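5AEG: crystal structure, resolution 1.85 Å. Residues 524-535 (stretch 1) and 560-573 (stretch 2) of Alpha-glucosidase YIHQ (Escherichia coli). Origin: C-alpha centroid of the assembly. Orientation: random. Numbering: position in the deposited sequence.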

ATOM      1  N   TRP A 524       8.591 -16.411   7.615  1.00 16.85           N
ATOM      2  CA  TRP A 524       8.308 -15.025   7.410  1.00 16.82           C
ATOM      3  C   TRP A 524       9.482 -14.167   7.815  1.00 18.28           C
ATOM      4  O   TRP A 524       9.793 -13.157   7.168  1.00 17.97           O
ATOM      5  CB  TRP A 524       7.031 -14.579   8.157  1.00 16.95           C
ATOM      6  CG  TRP A 524       6.222 -13.563   7.461  1.00 17.19           C
ATOM      7  CD1 TRP A 524       6.590 -12.339   7.042  1.00 17.16           C
ATOM      8  CD2 TRP A 524       4.833 -13.662   7.225  1.00 16.72           C
ATOM      9  NE1 TRP A 524       5.518 -11.649   6.508  1.00 18.41           N
ATOM     10  CE2 TRP A 524       4.420 -12.434   6.591  1.00 18.86           C
ATOM     11  CE3 TRP A 524       3.908 -14.646   7.480  1.00 17.16           C
ATOM     12  CZ2 TRP A 524       3.128 -12.189   6.202  1.00 18.03           C
ATOM     13  CZ3 TRP A 524       2.570 -14.424   7.056  1.00 17.28           C
ATOM     14  CH2 TRP A 524       2.216 -13.202   6.420  1.00 17.42           C
ATOM     15  N   CYS A 525      10.186 -14.590   8.883  1.00 17.25           N
ATOM     16  CA  CYS A 525      11.391 -13.909   9.292  1.00 17.82           C
ATOM     17  C   CYS A 525      12.420 -13.980   8.153  1.00 19.24           C
ATOM     18  O   CYS A 525      13.124 -13.018   7.907  1.00 19.10           O
ATOM     19  CB  CYS A 525      11.958 -14.540  10.589  1.00 18.67           C
ATOM     20  SG  CYS A 525      13.329 -13.568  11.258  1.00 22.87           S
ATOM     21  N   ASP A 526      12.544 -15.138   7.504  1.00 18.53           N
ATOM     22  CA  ASP A 526      13.500 -15.274   6.369  1.00 19.14           C
ATOM     23  C   ASP A 526      13.191 -14.270   5.223  1.00 21.75           C
ATOM     24  O   ASP A 526      14.089 -13.790   4.521  1.00 23.17           O
ATOM     25  CB  ASP A 526      13.453 -16.665   5.813  1.00 18.79           C
ATOM     26  CG  ASP A 526      14.161 -17.731   6.673  1.00 23.68           C
ATOM     27  OD1 ASP A 526      14.725 -17.354   7.742  1.00 23.50           O
ATOM     28  OD2 ASP A 526      14.036 -18.935   6.229  1.00 22.69           O
ATOM     29  N   PHE A 527      11.901 -14.058   4.977  1.00 19.36           N
ATOM     30  CA  PHE A 527      11.451 -13.137   3.941  1.00 19.01           C
ATOM     31  C   PHE A 527      11.785 -11.702   4.332  1.00 17.95           C
ATOM     32  O   PHE A 527      12.471 -10.968   3.588  1.00 18.19           O
ATOM     33  CB  PHE A 527       9.932 -13.383   3.748  1.00 18.20           C
ATOM     34  CG  PHE A 527       9.192 -12.347   2.900  1.00 18.94           C
ATOM     35  CD1 PHE A 527       9.760 -11.641   1.873  1.00 17.54           C
ATOM     36  CD2 PHE A 527       7.835 -12.139   3.175  1.00 18.68           C
ATOM     37  CE1 PHE A 527       8.985 -10.751   1.131  1.00 18.21           C
ATOM     38  CE2 PHE A 527       7.050 -11.347   2.356  1.00 19.45           C
ATOM     39  CZ  PHE A 527       7.615 -10.624   1.354  1.00 17.48           C
ATOM     40  N   SER A 528      11.346 -11.287   5.535  1.00 18.16           N
ATOM     41  CA  SER A 528      11.518  -9.948   5.975  1.00 17.46           C
ATOM     42  C   SER A 528      12.971  -9.445   6.116  1.00 18.73           C
ATOM     43  O   SER A 528      13.240  -8.243   5.941  1.00 18.88           O
ATOM     44  CB  SER A 528      10.696  -9.656   7.272  1.00 18.28           C
ATOM     45  OG  SER A 528       9.298  -9.779   7.001  1.00 18.45           O
ATOM     46  N   ALA A 529      13.894 -10.343   6.367  1.00 16.53           N
ATOM     47  CA  ALA A 529      15.318  -9.998   6.399  1.00 18.39           C
ATOM     48  C   ALA A 529      15.842  -9.547   5.030  1.00 19.70           C
ATOM     49  O   ALA A 529      16.911  -8.941   4.979  1.00 20.32           O
ATOM     50  CB  ALA A 529      16.117 -11.225   6.852  1.00 18.84           C
ATOM     51  N   PHE A 530      15.093  -9.837   3.959  1.00 20.09           N
ATOM     52  CA  PHE A 530      15.341  -9.323   2.593  1.00 19.93           C
ATOM     53  C   PHE A 530      14.388  -8.260   2.095  1.00 17.46           C
ATOM     54  O   PHE A 530      13.924  -8.298   0.952  1.00 17.37           O
ATOM     55  CB  PHE A 530      15.497 -10.533   1.656  1.00 19.64           C
ATOM     56  CG  PHE A 530      16.744 -11.325   1.991  1.00 18.61           C
ATOM     57  CD1 PHE A 530      17.968 -10.977   1.418  1.00 21.36           C
ATOM     58  CD2 PHE A 530      16.714 -12.346   2.891  1.00 20.48           C
ATOM     59  CE1 PHE A 530      19.132 -11.673   1.681  1.00 19.50           C
ATOM     60  CE2 PHE A 530      17.887 -13.036   3.208  1.00 21.57           C
ATOM     61  CZ  PHE A 530      19.098 -12.728   2.561  1.00 19.49           C
ATOM     62  N   THR A 531      14.025  -7.376   3.031  1.00 17.25           N
ATOM     63  CA  THR A 531      13.143  -6.231   2.781  1.00 17.49           C
ATOM     64  C   THR A 531      13.762  -5.060   3.533  1.00 19.69           C
ATOM     65  O   THR A 531      14.720  -5.253   4.300  1.00 18.24           O
ATOM     66  CB  THR A 531      11.670  -6.455   3.228  1.00 19.03           C
ATOM     67  OG1 THR A 531      11.623  -6.470   4.650  1.00 18.24           O
ATOM     68  CG2 THR A 531      11.115  -7.675   2.665  1.00 18.01           C
ATOM     69  N   PRO A 532      13.255  -3.816   3.334  1.00 19.37           N
ATOM     70  CA  PRO A 532      13.918  -2.768   4.049  1.00 20.17           C
ATOM     71  C   PRO A 532      13.591  -2.557   5.554  1.00 20.08           C
ATOM     72  O   PRO A 532      14.151  -1.618   6.201  1.00 21.37           O
ATOM     73  CB  PRO A 532      13.571  -1.484   3.256  1.00 21.74           C
ATOM     74  CG  PRO A 532      12.357  -1.793   2.543  1.00 24.46           C
ATOM     75  CD  PRO A 532      12.423  -3.307   2.222  1.00 22.34           C
ATOM     76  N   MET A 533      12.723  -3.373   6.137  1.00 19.31           N
ATOM     77  CA  MET A 533      12.384  -3.163   7.558  1.00 19.40           C
ATOM     78  C   MET A 533      11.916  -4.491   8.132  1.00 18.85           C
ATOM     79  O   MET A 533      11.116  -5.160   7.499  1.00 18.55           O
ATOM     80  CB  MET A 533      11.317  -2.061   7.692  1.00 19.01           C
ATOM     81  CG  MET A 533      10.899  -1.799   9.124  1.00 20.37           C
ATOM     82  SD  MET A 533       9.894  -0.336   9.183  1.00 21.50           S
ATOM     83  CE  MET A 533       9.278  -0.481  10.870  1.00 22.27           C
ATOM     84  N   MET A 534      12.404  -4.816   9.305  1.00 17.62           N
ATOM     85  CA  MET A 534      12.032  -5.983  10.055  1.00 17.45           C
ATOM     86  C   MET A 534      11.237  -5.575  11.310  1.00 18.65           C
ATOM     87  O   MET A 534      11.766  -4.835  12.157  1.00 19.32           O
ATOM     88  CB  MET A 534      13.256  -6.758  10.531  1.00 18.60           C
ATOM     89  CG  MET A 534      14.056  -7.372   9.374  1.00 18.82           C
ATOM     90  SD  MET A 534      15.281  -8.548   9.922  1.00 20.77           S
ATOM     91  CE  MET A 534      14.366 -10.039  10.440  1.00 21.70           C
ATOM     92  N   ARG A 535       9.987  -6.047  11.415  1.00 17.76           N
ATOM     93  CA  ARG A 535       9.106  -5.656  12.544  1.00 18.80           C
ATOM     94  C   ARG A 535       8.113  -6.769  12.745  1.00 18.58           C
ATOM     95  O   ARG A 535       7.522  -7.240  11.754  1.00 16.93           O
ATOM     96  CB  ARG A 535       8.377  -4.328  12.262  1.00 18.07           C
ATOM     97  CG  ARG A 535       7.418  -3.965  13.423  1.00 18.82           C
ATOM     98  CD  ARG A 535       6.542  -2.795  13.125  1.00 19.04           C
ATOM     99  NE  ARG A 535       5.766  -2.974  11.853  1.00 17.73           N
ATOM    100  CZ  ARG A 535       4.701  -3.756  11.743  1.00 19.47           C
ATOM    101  NH1 ARG A 535       4.235  -4.503  12.775  1.00 21.14           N
ATOM    102  NH2 ARG A 535       4.065  -3.888  10.573  1.00 18.54           N
ATOM    103  N   ARG A 560      20.095 -15.100  13.879  1.00 22.40           N
ATOM    104  CA  ARG A 560      20.729 -15.355  12.576  1.00 24.36           C
ATOM    105  C   ARG A 560      20.219 -14.410  11.504  1.00 20.75           C
ATOM    106  O   ARG A 560      21.000 -13.755  10.830  1.00 20.76           O
ATOM    107  CB  ARG A 560      20.516 -16.804  12.159  1.00 22.88           C
ATOM    108  CG  ARG A 560      20.928 -17.183  10.695  1.00 24.86           C
ATOM    109  CD  ARG A 560      20.351 -18.535  10.224  1.00 28.47           C
ATOM    110  NE  ARG A 560      20.640 -18.777   8.806  1.00 29.09           N
ATOM    111  CZ  ARG A 560      21.854 -19.058   8.311  1.00 35.94           C
ATOM    112  NH1 ARG A 560      22.891 -19.228   9.106  1.00 35.72           N
ATOM    113  NH2 ARG A 560      22.047 -19.195   7.007  1.00 30.17           N
ATOM    114  N   MET A 561      18.889 -14.254  11.406  1.00 18.10           N
ATOM    115  CA  MET A 561      18.351 -13.455  10.290  1.00 19.00           C
ATOM    116  C   MET A 561      18.417 -12.007  10.513  1.00 20.43           C
ATOM    117  O   MET A 561      18.562 -11.249   9.521  1.00 18.59           O
ATOM    118  CB  MET A 561      16.910 -13.926   9.888  1.00 20.50           C
ATOM    119  CG  MET A 561      16.794 -15.425   9.610  1.00 22.03           C
ATOM    120  SD  MET A 561      18.070 -16.130   8.537  1.00 23.52           S
ATOM    121  CE  MET A 561      17.633 -15.364   6.982  1.00 24.84           C
ATOM    122  N   THR A 562      18.367 -11.544  11.771  1.00 20.24           N
ATOM    123  CA  THR A 562      18.677 -10.149  12.019  1.00 22.13           C
ATOM    124  C   THR A 562      20.147  -9.821  11.764  1.00 21.63           C
ATOM    125  O   THR A 562      20.448  -8.681  11.404  1.00 21.49           O
ATOM    126  CB  THR A 562      18.251  -9.623  13.410  1.00 23.52           C
ATOM    127  OG1 THR A 562      18.919 -10.341  14.454  1.00 22.12           O
ATOM    128  CG2 THR A 562      16.751  -9.803  13.577  1.00 21.22           C
ATOM    129  N   THR A 563      21.027 -10.795  11.956  1.00 20.27           N
ATOM    130  CA  THR A 563      22.433 -10.558  11.584  1.00 22.42           C
ATOM    131  C   THR A 563      22.572 -10.498  10.068  1.00 20.31           C
ATOM    132  O   THR A 563      23.330  -9.708   9.582  1.00 22.29           O
ATOM    133  CB  THR A 563      23.331 -11.634  12.187  1.00 23.01           C
ATOM    134  OG1 THR A 563      23.156 -11.577  13.578  1.00 24.44           O
ATOM    135  CG2 THR A 563      24.738 -11.352  11.918  1.00 25.13           C
ATOM    136  N   VAL A 564      21.850 -11.342   9.360  1.00 20.66           N
ATOM    137  CA  VAL A 564      21.777 -11.244   7.865  1.00 22.40           C
ATOM    138  C   VAL A 564      21.361  -9.821   7.535  1.00 22.39           C
ATOM    139  O   VAL A 564      22.037  -9.123   6.769  1.00 22.67           O
ATOM    140  CB  VAL A 564      20.901 -12.325   7.272  1.00 22.25           C
ATOM    141  CG1 VAL A 564      20.613 -12.103   5.798  1.00 22.16           C
ATOM    142  CG2 VAL A 564      21.548 -13.735   7.524  1.00 23.90           C
ATOM    143  N   PHE A 565      20.231  -9.378   8.097  1.00 21.22           N
ATOM    144  CA  PHE A 565      19.632  -8.130   7.685  1.00 21.48           C
ATOM    145  C   PHE A 565      20.610  -6.973   7.960  1.00 22.05           C
ATOM    146  O   PHE A 565      20.815  -6.058   7.116  1.00 20.68           O
ATOM    147  CB  PHE A 565      18.285  -7.925   8.483  1.00 20.48           C
ATOM    148  CG  PHE A 565      17.691  -6.567   8.336  1.00 19.66           C
ATOM    149  CD1 PHE A 565      17.023  -6.240   7.179  1.00 20.25           C
ATOM    150  CD2 PHE A 565      17.690  -5.681   9.388  1.00 19.03           C
ATOM    151  CE1 PHE A 565      16.405  -4.995   7.057  1.00 19.88           C
ATOM    152  CE2 PHE A 565      17.063  -4.455   9.320  1.00 18.96           C
ATOM    153  CZ  PHE A 565      16.428  -4.089   8.106  1.00 20.55           C
ATOM    154  N   THR A 566      21.198  -6.954   9.137  1.00 19.65           N
ATOM    155  CA  THR A 566      22.089  -5.850   9.526  1.00 20.46           C
ATOM    156  C   THR A 566      23.394  -5.857   8.677  1.00 21.57           C
ATOM    157  O   THR A 566      23.903  -4.804   8.352  1.00 20.80           O
ATOM    158  CB  THR A 566      22.448  -5.796  11.028  1.00 23.06           C
ATOM    159  OG1 THR A 566      23.017  -7.039  11.442  1.00 20.37           O
ATOM    160  CG2 THR A 566      21.192  -5.486  11.833  1.00 24.78           C
ATOM    161  N   THR A 567      23.825  -7.033   8.245  1.00 23.04           N
ATOM    162  CA  THR A 567      24.984  -7.129   7.361  1.00 24.97           C
ATOM    163  C   THR A 567      24.735  -6.405   6.010  1.00 25.85           C
ATOM    164  O   THR A 567      25.639  -5.749   5.441  1.00 25.99           O
ATOM    165  CB  THR A 567      25.364  -8.545   7.111  1.00 26.92           C
ATOM    166  OG1 THR A 567      25.664  -9.200   8.357  1.00 24.95           O
ATOM    167  CG2 THR A 567      26.623  -8.637   6.157  1.00 25.52           C
ATOM    168  N   LEU A 568      23.483  -6.470   5.524  1.00 21.07           N
ATOM    169  CA  LEU A 568      23.106  -5.761   4.326  1.00 22.72           C
ATOM    170  C   LEU A 568      22.951  -4.275   4.437  1.00 21.76           C
ATOM    171  O   LEU A 568      22.748  -3.629   3.386  1.00 22.11           O
ATOM    172  CB  LEU A 568      21.812  -6.353   3.759  1.00 24.34           C
ATOM    173  CG  LEU A 568      21.831  -7.816   3.363  1.00 25.39           C
ATOM    174  CD1 LEU A 568      20.417  -8.186   2.995  1.00 31.64           C
ATOM    175  CD2 LEU A 568      22.696  -8.002   2.146  1.00 25.26           C
ATOM    176  N   LYS A 569      23.036  -3.688   5.645  1.00 21.19           N
ATOM    177  CA  LYS A 569      22.803  -2.282   5.856  1.00 21.92           C
ATOM    178  C   LYS A 569      23.316  -1.327   4.758  1.00 23.91           C
ATOM    179  O   LYS A 569      22.558  -0.491   4.258  1.00 23.74           O
ATOM    180  CB  LYS A 569      23.228  -1.815   7.218  1.00 22.41           C
ATOM    181  CG  LYS A 569      23.203  -0.320   7.475  1.00 22.54           C
ATOM    182  CD  LYS A 569      23.468   0.042   8.925  1.00 24.53           C
ATOM    183  CE  LYS A 569      23.203   1.509   9.172  1.00 23.59           C
ATOM    184  NZ  LYS A 569      23.557   1.765  10.573  1.00 25.63           N
ATOM    185  N   PRO A 570      24.605  -1.425   4.402  1.00 24.27           N
ATOM    186  CA  PRO A 570      25.085  -0.380   3.484  1.00 24.06           C
ATOM    187  C   PRO A 570      24.485  -0.536   2.095  1.00 20.97           C
ATOM    188  O   PRO A 570      24.266   0.453   1.396  1.00 23.51           O
ATOM    189  CB  PRO A 570      26.649  -0.575   3.498  1.00 25.47           C
ATOM    190  CG  PRO A 570      26.796  -1.962   3.949  1.00 27.72           C
ATOM    191  CD  PRO A 570      25.707  -2.232   4.938  1.00 23.43           C
ATOM    192  N   TYR A 571      24.181  -1.761   1.712  1.00 21.43           N
ATOM    193  CA  TYR A 571      23.567  -2.058   0.435  1.00 22.65           C
ATOM    194  C   TYR A 571      22.115  -1.535   0.391  1.00 23.59           C
ATOM    195  O   TYR A 571      21.728  -0.821  -0.542  1.00 21.95           O
ATOM    196  CB  TYR A 571      23.586  -3.557   0.170  1.00 22.49           C
ATOM    197  CG  TYR A 571      22.886  -3.995  -1.059  1.00 21.90           C
ATOM    198  CD1 TYR A 571      23.415  -3.720  -2.331  1.00 23.12           C
ATOM    199  CD2 TYR A 571      21.649  -4.612  -1.003  1.00 22.17           C
ATOM    200  CE1 TYR A 571      22.812  -4.116  -3.474  1.00 21.89           C
ATOM    201  CE2 TYR A 571      21.014  -5.017  -2.172  1.00 21.55           C
ATOM    202  CZ  TYR A 571      21.594  -4.777  -3.408  1.00 24.11           C
ATOM    203  OH  TYR A 571      20.944  -5.171  -4.540  1.00 20.51           O
ATOM    204  N   LEU A 572      21.365  -1.854   1.450  1.00 20.75           N
ATOM    205  CA  LEU A 572      19.986  -1.311   1.592  1.00 21.91           C
ATOM    206  C   LEU A 572      19.924   0.251   1.640  1.00 22.49           C
ATOM    207  O   LEU A 572      19.082   0.880   1.050  1.00 22.41           O
ATOM    208  CB  LEU A 572      19.361  -1.863   2.845  1.00 21.47           C
ATOM    209  CG  LEU A 572      19.096  -3.368   2.857  1.00 24.70           C
ATOM    210  CD1 LEU A 572      18.530  -3.870   4.203  1.00 25.90           C
ATOM    211  CD2 LEU A 572      18.156  -3.778   1.708  1.00 27.89           C
ATOM    212  N   LYS A 573      20.886   0.858   2.303  1.00 24.90           N
ATOM    213  CA  LYS A 573      20.924   2.273   2.498  1.00 25.60           C
ATOM    214  C   LYS A 573      21.173   2.911   1.142  1.00 23.88           C
ATOM    215  O   LYS A 573      20.527   3.876   0.805  1.00 25.02           O
ATOM    216  CB  LYS A 573      22.010   2.556   3.589  1.00 32.95           C
ATOM    217  CG  LYS A 573      22.226   3.977   3.956  1.00 40.80           C
ATOM    218  CD  LYS A 573      22.947   4.150   5.318  1.00 45.66           C
ATOM    219  CE  LYS A 573      22.916   5.640   5.712  1.00 54.42           C
ATOM    220  NZ  LYS A 573      21.627   6.042   6.425  1.00 49.51           N
TER

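The contact between these two stretches of an alpha-glucosidase chain is a mainly apolar packing of side chains, with backbone carbonyls against a ring edge, no hydrogen bond crossing it and 554 Å² of surface buried. It illustrates a general principle: where two segments pass close together, a small residue can sit at the narrowest point.

Helices 524-528 and 560-567 point almost the same way, 8° apart, with their axes approaching to 9.5 Å. Ala-529 lies only 4.9 Å, CA to CA, from Phe-565. Its single methyl occupies this narrow place, with Ala-529 CB 3.6 Å from Met-561 O and 4.1 Å from Met-561 CB. Four residues earlier, Cys-525 SG packs 3.9 Å from Met-561 CB, so Met-561 meets both Cys-525 and Ala-529 through its CB.

Phe-565 has the widest set of partners, from Ser-528 to Met-534 apart from Phe-530. A type I turn from Ser-528 to Thr-531, reinforced by Thr-531 OG1 donating to Ser-528 O at 2.7 Å, redirects the chain around the ring. Backbone carbonyls meet the ring edge, Thr-531 O at 3.2 Å from Phe-565 CE1 and Ala-529 O at 3.5 Å from Phe-565 CD1; an aromatic rim, slightly positive, suits such oxygens, and Ala-529 O has no hydrogen-bond partner in the model. Met-534 covers one face: its CG sits 3.8 Å from the Phe-565 ring centroid, nearly on the ring normal, while Met-534 SD reaches 3.4 Å from Phe-565 CB.

Phe-530 shows that CB direction need not decide contact. Its CA-to-CB bond points away, yet the long side chain brings Phe-530 CZ to 3.6 Å from Val-564 CG1 and Phe-530 CE1 to 3.9 Å from Leu-568 CD1, aliphatic partners well matched to a buried ring.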